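Local coordinates for protein pectate lyase II (Xanthomonas campestris pv. campestris, PDB 2QX3) that probably cleaves pectate by lyase chemistry, as a secreted parallel beta-helix enzyme of the polysaccharide lyase 1 family, at residues Gly87-Gly92 / Ser117-Ser122; Gln211-Ser216 / Val233-Ile238; Lys240-Tyr245 / Tyr304-Thr309. All coordinates share one frame; numbering follows the deposited sequence.

Contact 1: residues Gly87-Gly92 / Ser117-Ser122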
loop_
_atom_site.group_PDB
_atom_site.type_symbol
_atom_site.label_atom_id
_atom_site.label_comp_id
_atom_site.label_asym_id
_atom_site.label_seq_id
_atom_site.Cartn_x
_atom_site.Cartn_y
_atom_site.Cartn_z
ATOM N N GLY A 87 2.629 -8.023 -11.038
ATOM C CA GLY A 87 2.109 -6.866 -10.322
ATOM C C GLY A 87 1.037 -6.162 -11.133
ATOM O O GLY A 87 0.723 -6.574 -12.251
ATOM N N ILE A 88 0.476 -5.102 -10.560
ATOM C CA ILE A 88 -0.659 -4.392 -11.134
ATOM C C ILE A 88 -0.389 -2.888 -11.033
ATOM O O ILE A 88 -0.011 -2.391 -9.960
ATOM C CB ILE A 88 -1.980 -4.742 -10.379
ATOM C CG1 ILE A 88 -2.307 -6.238 -10.475
ATOM C CG2 ILE A 88 -3.150 -3.907 -10.897
ATOM C CD1 ILE A 88 -3.239 -6.723 -9.383
ATOM N N ARG A 89 -0.549 -2.181 -12.148
ATOM C CA ARG A 89 -0.490 -0.718 -12.168
ATOM C C ARG A 89 -1.845 -0.167 -12.581
ATOM O O ARG A 89 -2.481 -0.712 -13.492
ATOM C CB ARG A 89 0.534 -0.209 -13.190
ATOM C CG ARG A 89 1.987 -0.261 -12.786
ATOM C CD ARG A 89 2.884 0.133 -13.990
ATOM N NE ARG A 89 2.939 1.581 -14.227
ATOM C CZ ARG A 89 3.357 2.154 -15.361
ATOM N NH1 ARG A 89 3.385 3.474 -15.463
ATOM N NH2 ARG A 89 3.731 1.418 -16.402
ATOM N N VAL A 90 -2.289 0.881 -11.897
ATOM C CA VAL A 90 -3.408 1.688 -12.360
ATOM C C VAL A 90 -2.951 3.108 -12.666
ATOM O O VAL A 90 -2.495 3.832 -11.781
ATOM C CB VAL A 90 -4.538 1.738 -11.315
ATOM C CG1 VAL A 90 -5.680 2.612 -11.809
ATOM C CG2 VAL A 90 -5.031 0.334 -11.000
ATOM N N VAL A 91 -3.076 3.499 -13.929
ATOM C CA VAL A 91 -2.402 4.702 -14.387
ATOM C C VAL A 91 -3.298 5.675 -15.171
ATOM O O VAL A 91 -4.177 5.284 -15.973
ATOM C CB VAL A 91 -1.037 4.359 -15.096
ATOM C CG1 VAL A 91 -1.259 3.596 -16.383
ATOM C CG2 VAL A 91 -0.175 5.605 -15.326
ATOM N N GLY A 92 -3.091 6.959 -14.869
ATOM C CA GLY A 92 -3.748 8.076 -15.553
ATOM C C GLY A 92 -5.216 8.290 -15.227
ATOM O O GLY A 92 -5.631 8.227 -14.071
ATOM N N SER A 117 0.672 -0.532 -7.874
ATOM C CA SER A 117 1.129 0.839 -8.054
ATOM C C SER A 117 0.094 1.732 -8.732
ATOM O O SER A 117 -0.373 1.430 -9.838
ATOM C CB SER A 117 2.437 0.846 -8.849
ATOM O OG SER A 117 2.762 2.163 -9.268
ATOM N N LEU A 118 -0.262 2.829 -8.072
ATOM C CA LEU A 118 -1.265 3.748 -8.599
ATOM C C LEU A 118 -0.648 5.095 -8.959
ATOM O O LEU A 118 -0.018 5.743 -8.124
ATOM C CB LEU A 118 -2.397 3.942 -7.589
ATOM C CG LEU A 118 -2.745 2.732 -6.719
ATOM C CD1 LEU A 118 -3.609 3.149 -5.539
ATOM C CD2 LEU A 118 -3.439 1.659 -7.543
ATOM N N GLU A 119 -0.832 5.511 -10.209
ATOM C CA GLU A 119 -0.002 6.553 -10.798
ATOM C C GLU A 119 -0.771 7.602 -11.571
ATOM O O GLU A 119 -1.407 7.304 -12.585
ATOM C CB GLU A 119 1.063 5.931 -11.712
ATOM C CG GLU A 119 1.794 4.746 -11.094
ATOM C CD GLU A 119 2.723 4.046 -12.061
ATOM O OE1 GLU A 119 3.135 4.680 -13.051
ATOM O OE2 GLU A 119 3.044 2.855 -11.824
ATOM N N GLY A 120 -0.701 8.837 -11.083
ATOM C CA GLY A 120 -1.141 9.992 -11.856
ATOM C C GLY A 120 -0.155 10.276 -12.977
ATOM O O GLY A 120 1.017 9.902 -12.893
ATOM N N ASN A 121 -0.639 10.913 -14.041
ATOM C CA ASN A 121 0.210 11.370 -15.146
ATOM C C ASN A 121 -0.464 12.537 -15.875
ATOM O O ASN A 121 -1.491 13.045 -15.405
ATOM C CB ASN A 121 0.578 10.218 -16.103
ATOM C CG ASN A 121 -0.633 9.634 -16.845
ATOM O OD1 ASN A 121 -1.652 10.293 -17.037
ATOM N ND2 ASN A 121 -0.502 8.396 -17.285
ATOM N N SER A 122 0.095 12.948 -17.014
ATOM C CA SER A 122 -0.397 14.132 -17.726
ATOM C C SER A 122 -1.825 13.969 -18.267
ATOM O O SER A 122 -2.482 14.960 -18.584
ATOM C CB SER A 122 0.570 14.553 -18.840
ATOM O OG SER A 122 0.580 13.628 -19.917
#
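Arg-89 and Glu-119 meet on one face of two parallel strands, 87-91 and 117-119, which are neighbouring rungs of the beta-helix. Traced outward, the arginine first brings CB near the Ser-117 carbonyl; CG passes 4.1 Å from Ser-117 CB and also comes close to Glu-119 OE2, with CD next to the same oxygen. A bend at chi3 (78°) then swings the guanidinium along the strand to the carboxylate. NE donates to Glu-119 OE2 at 2.7 Å, reaching that oxygen from above the carboxylate plane, and NH1 donates to Glu-119 OE1 at 2.7 Å, on the syn side but tilted well out of that plane. This is a side-on, two-nitrogen salt bridge, its two flat groups turned 23° apart. Ser-117 OG gives Glu-119 OE2 a second donor, on the anti side, at 2.7 Å.

Beneath this run the backbone bonds of a parallel pair: Ser-117 N to Ile-88 O, Val-90 N to Ser-117 O, Glu-119 N to Val-90 O, and Gly-92 N to Glu-119 O at 2.9 Å. The other face is apolar: Val-90 CB lies 3.9 Å from Leu-118 CD2, the two side chains side by side, and Val-97 and Met-157 continue the packing. Past strand 117-119, Asn-121 OD1 is hydrogen-bonded to Ser-123.

Three donors thus hold the carboxylate of a buried glutamate, two of them on OE2. Such a setting would be expected to keep Glu-119 ionised and to fix its rotation, so that charge pairing joins the rungs on one face and hydrophobic contact on the other.

Contact 2: residues Gln211-Ser216 / Val233-Ile238. With PO4 (phosphate ion), chain C.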
loop_
_atom_site.group_PDB
_atom_site.type_symbol
_atom_site.label_atom_id
_atom_site.label_comp_id
_atom_site.label_asym_id
_atom_site.label_seq_id
_atom_site.Cartn_x
_atom_site.Cartn_y
_atom_site.Cartn_z
ATOM N N GLN A 211 4.821 9.069 3.456
ATOM C CA GLN A 211 3.843 10.041 2.975
ATOM C C GLN A 211 4.472 11.395 2.637
ATOM O O GLN A 211 5.073 12.040 3.493
ATOM C CB GLN A 211 2.715 10.231 3.994
ATOM C CG GLN A 211 1.648 11.223 3.529
ATOM C CD GLN A 211 0.630 11.554 4.598
ATOM O OE1 GLN A 211 0.506 10.854 5.607
ATOM N NE2 GLN A 211 -0.107 12.631 4.381
ATOM N N ARG A 212 4.324 11.818 1.386
ATOM C CA ARG A 212 4.706 13.169 0.985
ATOM C C ARG A 212 3.464 13.969 0.602
ATOM O O ARG A 212 2.778 13.636 -0.372
ATOM C CB ARG A 212 5.690 13.141 -0.185
ATOM C CG ARG A 212 7.104 12.681 0.139
ATOM C CD ARG A 212 7.928 12.791 -1.133
ATOM N NE ARG A 212 9.350 12.469 -1.007
ATOM C CZ ARG A 212 9.878 11.294 -1.341
ATOM N NH1 ARG A 212 9.101 10.306 -1.772
ATOM N NH2 ARG A 212 11.182 11.099 -1.232
ATOM N N ARG A 213 3.182 15.026 1.371
ATOM C CA ARG A 213 2.039 15.925 1.133
ATOM C C ARG A 213 0.712 15.204 1.365
ATOM O O ARG A 213 0.693 14.053 1.828
ATOM C CB ARG A 213 2.078 16.542 -0.274
ATOM C CG ARG A 213 3.368 17.258 -0.611
ATOM C CD ARG A 213 3.342 17.849 -2.015
ATOM N NE ARG A 213 4.696 18.241 -2.421
ATOM C CZ ARG A 213 5.177 19.481 -2.362
ATOM N NH1 ARG A 213 4.410 20.478 -1.937
ATOM N NH2 ARG A 213 6.423 19.729 -2.745
ATOM N N GLY A 214 -0.391 15.892 1.057
ATOM C CA GLY A 214 -1.742 15.343 1.214
ATOM C C GLY A 214 -2.154 15.024 2.637
ATOM O O GLY A 214 -1.452 15.357 3.601
ATOM N N LEU A 215 -3.307 14.379 2.773
ATOM C CA LEU A 215 -3.816 13.974 4.075
ATOM C C LEU A 215 -4.012 12.461 4.126
ATOM O O LEU A 215 -4.420 11.838 3.134
ATOM C CB LEU A 215 -5.133 14.704 4.400
ATOM C CG LEU A 215 -5.147 16.248 4.405
ATOM C CD1 LEU A 215 -6.570 16.806 4.519
ATOM C CD2 LEU A 215 -4.252 16.814 5.516
ATOM N N SER A 216 -3.726 11.877 5.285
ATOM C CA SER A 216 -3.956 10.454 5.493
ATOM C C SER A 216 -4.584 10.141 6.847
ATOM O O SER A 216 -4.448 10.901 7.806
ATOM C CB SER A 216 -2.659 9.665 5.331
ATOM O OG SER A 216 -1.821 9.862 6.456
ATOM N N VAL A 233 6.073 10.879 7.651
ATOM C CA VAL A 233 5.224 11.937 7.110
ATOM C C VAL A 233 6.080 13.142 6.754
ATOM O O VAL A 233 6.761 13.698 7.613
ATOM C CB VAL A 233 4.120 12.346 8.114
ATOM C CG1 VAL A 233 3.070 13.177 7.427
ATOM C CG2 VAL A 233 3.476 11.122 8.731
ATOM N N ARG A 234 6.024 13.549 5.491
ATOM C CA ARG A 234 6.998 14.479 4.926
ATOM C C ARG A 234 6.330 15.560 4.081
ATOM O O ARG A 234 5.154 15.443 3.723
ATOM C CB ARG A 234 8.023 13.697 4.090
ATOM C CG ARG A 234 8.875 12.715 4.914
ATOM C CD ARG A 234 9.341 11.513 4.119
ATOM N NE ARG A 234 10.382 11.879 3.165
ATOM C CZ ARG A 234 11.344 11.070 2.729
ATOM N NH1 ARG A 234 11.434 9.811 3.159
ATOM N NH2 ARG A 234 12.230 11.533 1.863
ATOM N N MET A 235 7.079 16.624 3.792
ATOM C CA MET A 235 6.661 17.682 2.860
ATOM C C MET A 235 5.309 18.325 3.179
ATOM O O MET A 235 4.494 18.580 2.283
ATOM C CB MET A 235 6.668 17.151 1.419
ATOM C CG MET A 235 8.045 16.806 0.874
ATOM S SD MET A 235 9.263 18.149 1.004
ATOM C CE MET A 235 8.472 19.501 0.144
ATOM N N GLY A 236 5.058 18.572 4.458
ATOM C CA GLY A 236 3.819 19.230 4.868
ATOM C C GLY A 236 2.596 18.330 4.935
ATOM O O GLY A 236 1.521 18.787 5.311
ATOM N N GLY A 237 2.745 17.055 4.574
ATOM C CA GLY A 237 1.660 16.090 4.739
ATOM C C GLY A 237 1.240 15.996 6.195
ATOM O O GLY A 237 2.049 16.228 7.093
ATOM N N ILE A 238 -0.029 15.678 6.430
ATOM C CA ILE A 238 -0.535 15.454 7.783
ATOM C C ILE A 238 -1.203 14.085 7.849
ATOM O O ILE A 238 -2.063 13.766 7.014
ATOM C CB ILE A 238 -1.526 16.577 8.226
ATOM C CG1 ILE A 238 -0.834 17.946 8.167
ATOM C CG2 ILE A 238 -2.087 16.311 9.641
ATOM C CD1 ILE A 238 -1.799 19.124 8.012
HETATM P P PO4 C . 14.183 8.245 1.390
HETATM O O1 PO4 C . 13.861 9.607 0.834
HETATM O O2 PO4 C . 13.402 8.002 2.658
HETATM O O3 PO4 C . 13.808 7.180 0.393
HETATM O O4 PO4 C . 15.666 8.195 1.677
HETATM O O HOH W 1 13.113 13.375 -0.292
#
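The guanidinium groups of Arg-212 and Arg-234 lie side by side, each CZ over one face of the other, their planes steeply inclined (57°). The nearest approach is Arg-212 NH2 to Arg-234 NH2, 3.3 Å. A phosphate ion, probably from the crystallisation liquor, sits at the edge of Arg-234, which grips it with two nitrogens: NH1 to phosphate O2 at 2.7 Å, and NH2 to phosphate O1. A water lies in the plane of both groups and accepts from Arg-212 NH2, and weakly from Arg-234 NH2. Gly-181 O also holds Arg-212, and Ser-258 takes Arg-234 NE. The phosphate and the Asp-184 carboxylate, salt-bridged to Arg-212, probably offset the charge of the two arginines.

Another flat group, the Gln-211 amide, is pinned at both ends. CG is anti to the backbone N (chi1 -179°) and the chain beyond is extended, bringing NE2 to Arg-213 O at 3.0 Å, in the amide plane, while Ser-216 OG donates to OE1 from above that plane. Arg-213 lies alongside Met-235, with NH2 3.5 Å from Met-235 CE; that guanidinium also binds the Asp-184 carbonyl.

Arg-234 O takes Arg-213 N at 3.1 Å and Gly-237 N from opposite faces, the latter closing a type I' turn from Arg-234 to Gly-237. Further on, Ile-238 N bonds to Gly-214 O, Ser-216 N to Ile-238 O, and Leu-215 CD2 packs 3.9 Å from Ile-238 CB. The register slips by one residue across this corner. Parallel strands pairing coil to coil, with turns between them, are what a right-handed parallel beta-helix is built from.

Contact 3: residues Lys240-Tyr245 / Tyr304-Thr309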
loop_
_atom_site.group_PDB
_atom_site.type_symbol
_atom_site.label_atom_id
_atom_site.label_comp_id
_atom_site.label_asym_id
_atom_site.label_seq_id
_atom_site.Cartn_x
_atom_site.Cartn_y
_atom_site.Cartn_z
ATOM N N LYS A 240 -3.410 11.485 10.380
ATOM C CA LYS A 240 -4.173 11.180 11.570
ATOM C C LYS A 240 -3.918 9.713 11.929
ATOM O O LYS A 240 -4.396 8.799 11.253
ATOM C CB LYS A 240 -5.664 11.468 11.354
ATOM C CG LYS A 240 -6.505 11.227 12.594
ATOM C CD LYS A 240 -7.974 11.498 12.325
ATOM C CE LYS A 240 -8.832 11.097 13.518
ATOM N NZ LYS A 240 -8.444 11.826 14.759
ATOM N N ILE A 241 -3.148 9.512 12.994
ATOM C CA ILE A 241 -2.650 8.200 13.379
ATOM C C ILE A 241 -3.403 7.728 14.628
ATOM O O ILE A 241 -3.145 8.190 15.745
ATOM C CB ILE A 241 -1.112 8.238 13.608
ATOM C CG1 ILE A 241 -0.412 8.860 12.389
ATOM C CG2 ILE A 241 -0.574 6.852 13.911
ATOM C CD1 ILE A 241 1.099 8.996 12.505
ATOM N N GLU A 242 -4.330 6.798 14.424
ATOM C CA GLU A 242 -5.337 6.460 15.428
ATOM C C GLU A 242 -5.401 4.964 15.715
ATOM O O GLU A 242 -5.472 4.165 14.792
ATOM C CB GLU A 242 -6.704 6.971 14.958
ATOM C CG GLU A 242 -7.843 6.722 15.927
ATOM C CD GLU A 242 -9.172 7.298 15.455
ATOM O OE1 GLU A 242 -10.120 7.285 16.260
ATOM O OE2 GLU A 242 -9.276 7.764 14.296
ATOM N N SER A 243 -5.366 4.592 16.996
ATOM C CA SER A 243 -5.597 3.207 17.437
ATOM C C SER A 243 -4.877 2.104 16.653
ATOM O O SER A 243 -5.453 1.032 16.396
ATOM C CB SER A 243 -7.100 2.893 17.485
ATOM O OG SER A 243 -7.782 3.815 18.308
ATOM N N ASN A 244 -3.624 2.363 16.290
ATOM C CA ASN A 244 -2.744 1.328 15.745
ATOM C C ASN A 244 -2.100 0.527 16.883
ATOM O O ASN A 244 -2.075 0.980 18.028
ATOM C CB ASN A 244 -1.653 1.972 14.889
ATOM C CG ASN A 244 -2.213 2.743 13.713
ATOM O OD1 ASN A 244 -2.632 2.153 12.716
ATOM N ND2 ASN A 244 -2.223 4.065 13.818
ATOM N N TYR A 245 -1.581 -0.651 16.554
ATOM C CA TYR A 245 -0.802 -1.479 17.474
ATOM C C TYR A 245 0.646 -1.518 16.973
ATOM O O TYR A 245 0.916 -2.077 15.896
ATOM C CB TYR A 245 -1.393 -2.885 17.500
ATOM C CG TYR A 245 -0.996 -3.780 18.664
ATOM C CD1 TYR A 245 -1.947 -4.171 19.612
ATOM C CD2 TYR A 245 0.303 -4.277 18.792
ATOM C CE1 TYR A 245 -1.608 -5.018 20.674
ATOM C CE2 TYR A 245 0.655 -5.120 19.850
ATOM C CZ TYR A 245 -0.309 -5.489 20.784
ATOM O OH TYR A 245 0.024 -6.323 21.827
ATOM N N TYR A 304 -16.191 10.914 6.345
ATOM C CA TYR A 304 -16.697 9.541 6.331
ATOM C C TYR A 304 -16.829 8.958 7.727
ATOM O O TYR A 304 -16.182 9.409 8.679
ATOM C CB TYR A 304 -15.843 8.624 5.441
ATOM C CG TYR A 304 -14.379 8.504 5.829
ATOM C CD1 TYR A 304 -13.393 9.202 5.128
ATOM C CD2 TYR A 304 -13.978 7.677 6.883
ATOM C CE1 TYR A 304 -12.045 9.083 5.467
ATOM C CE2 TYR A 304 -12.636 7.557 7.238
ATOM C CZ TYR A 304 -11.678 8.261 6.526
ATOM O OH TYR A 304 -10.355 8.134 6.866
ATOM N N ILE A 305 -17.689 7.950 7.824
ATOM C CA ILE A 305 -17.939 7.222 9.046
ATOM C C ILE A 305 -17.010 6.017 9.080
ATOM O O ILE A 305 -16.837 5.331 8.066
ATOM C CB ILE A 305 -19.420 6.741 9.082
ATOM C CG1 ILE A 305 -20.399 7.930 8.944
ATOM C CG2 ILE A 305 -19.709 5.887 10.313
ATOM C CD1 ILE A 305 -20.107 9.145 9.837
ATOM N N TYR A 306 -16.402 5.765 10.236
ATOM C CA TYR A 306 -15.569 4.576 10.420
ATOM C C TYR A 306 -15.720 4.022 11.828
ATOM O O TYR A 306 -16.045 4.758 12.755
ATOM C CB TYR A 306 -14.100 4.887 10.119
ATOM C CG TYR A 306 -13.453 5.900 11.051
ATOM C CD1 TYR A 306 -13.693 7.267 10.904
ATOM C CD2 TYR A 306 -12.575 5.489 12.062
ATOM C CE1 TYR A 306 -13.090 8.201 11.753
ATOM C CE2 TYR A 306 -11.965 6.415 12.906
ATOM C CZ TYR A 306 -12.231 7.765 12.747
ATOM O OH TYR A 306 -11.632 8.684 13.572
ATOM N N THR A 307 -15.493 2.724 11.993
ATOM C CA THR A 307 -15.571 2.129 13.322
ATOM C C THR A 307 -14.208 1.608 13.740
ATOM O O THR A 307 -13.544 0.884 12.998
ATOM C CB THR A 307 -16.625 0.997 13.448
ATOM O OG1 THR A 307 -16.050 -0.233 13.010
ATOM C CG2 THR A 307 -17.897 1.291 12.639
ATOM N N VAL A 308 -13.810 1.991 14.945
ATOM C CA VAL A 308 -12.483 1.712 15.466
ATOM C C VAL A 308 -12.477 0.415 16.283
ATOM O O VAL A 308 -13.306 0.229 17.169
ATOM C CB VAL A 308 -11.991 2.898 16.328
ATOM C CG1 VAL A 308 -10.616 2.626 16.915
ATOM C CG2 VAL A 308 -11.983 4.182 15.504
ATOM N N THR A 309 -11.564 -0.487 15.938
ATOM C CA THR A 309 -11.231 -1.633 16.777
ATOM C C THR A 309 -10.418 -1.060 17.933
ATOM O O THR A 309 -9.492 -0.276 17.693
ATOM C CB THR A 309 -10.353 -2.662 16.003
ATOM O OG1 THR A 309 -11.016 -3.056 14.793
ATOM C CG2 THR A 309 -10.063 -3.904 16.838
#
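This is a surface contact in which the loop 304-309 lies over the end of strand 238-242 and the corner after it, held by one hydrogen bond and a few van der Waals contacts of Val-308. Tyr-306 and Glu-242 come from opposite directions: the phenol OH donates to Glu-242 OE2 at 2.6 Å, on the syn lone pair, and the carboxylate stands at the edge of the ring with its plane 86° from it. Glu-242 reaches this point fully extended, CG anti to the backbone N (chi1 -178°). The same OE2 also bonds to His-217, whose ring meets Tyr-306 edge-to-face, so a second residue helps to place the acceptor. Lys-240 brings CE to 3.7 Å from Tyr-306 OH.

Further along, Val-308 straddles the corner. Its CG2 lies 3.7 Å from Glu-242 OE1, and its CG1 sits 3.4 Å from Ser-243 OG. Asn-220, on the preceding coil, touches both Ser-243 and Val-308, while Thr-309 OG1 bonds to His-198.

No strand pairing joins the segments. Here a loop from the C-terminal part of the chain lies, through side chains, on the outside of the parallel beta-helix of this polysaccharide lyase 1 enzyme.

How the contacts relate
From the N terminus, contact 1 comes first, closing a 24-residue excursion when 117-122 settles beside 87-92. Contact 2 then closes a shorter one, 16 residues, between 211-216 and 233-238, two neighbouring coils further along the beta-helix. Contact 3 opens just two positions later and spans 58 residues before 304-309 returns. The three are in series, none nested or crossed. Contacts 2 and 3 touch directly, Ser-216 O lying 2.8 Å from Lys-240 N, a probable hydrogen bond between strands 215-226 and 238-242. Contact 1 stands apart, its centre about 27 Å from that of contact 3. Contacts 1 and 2 join coil to coil; contact 3 ties the late loop to the coils.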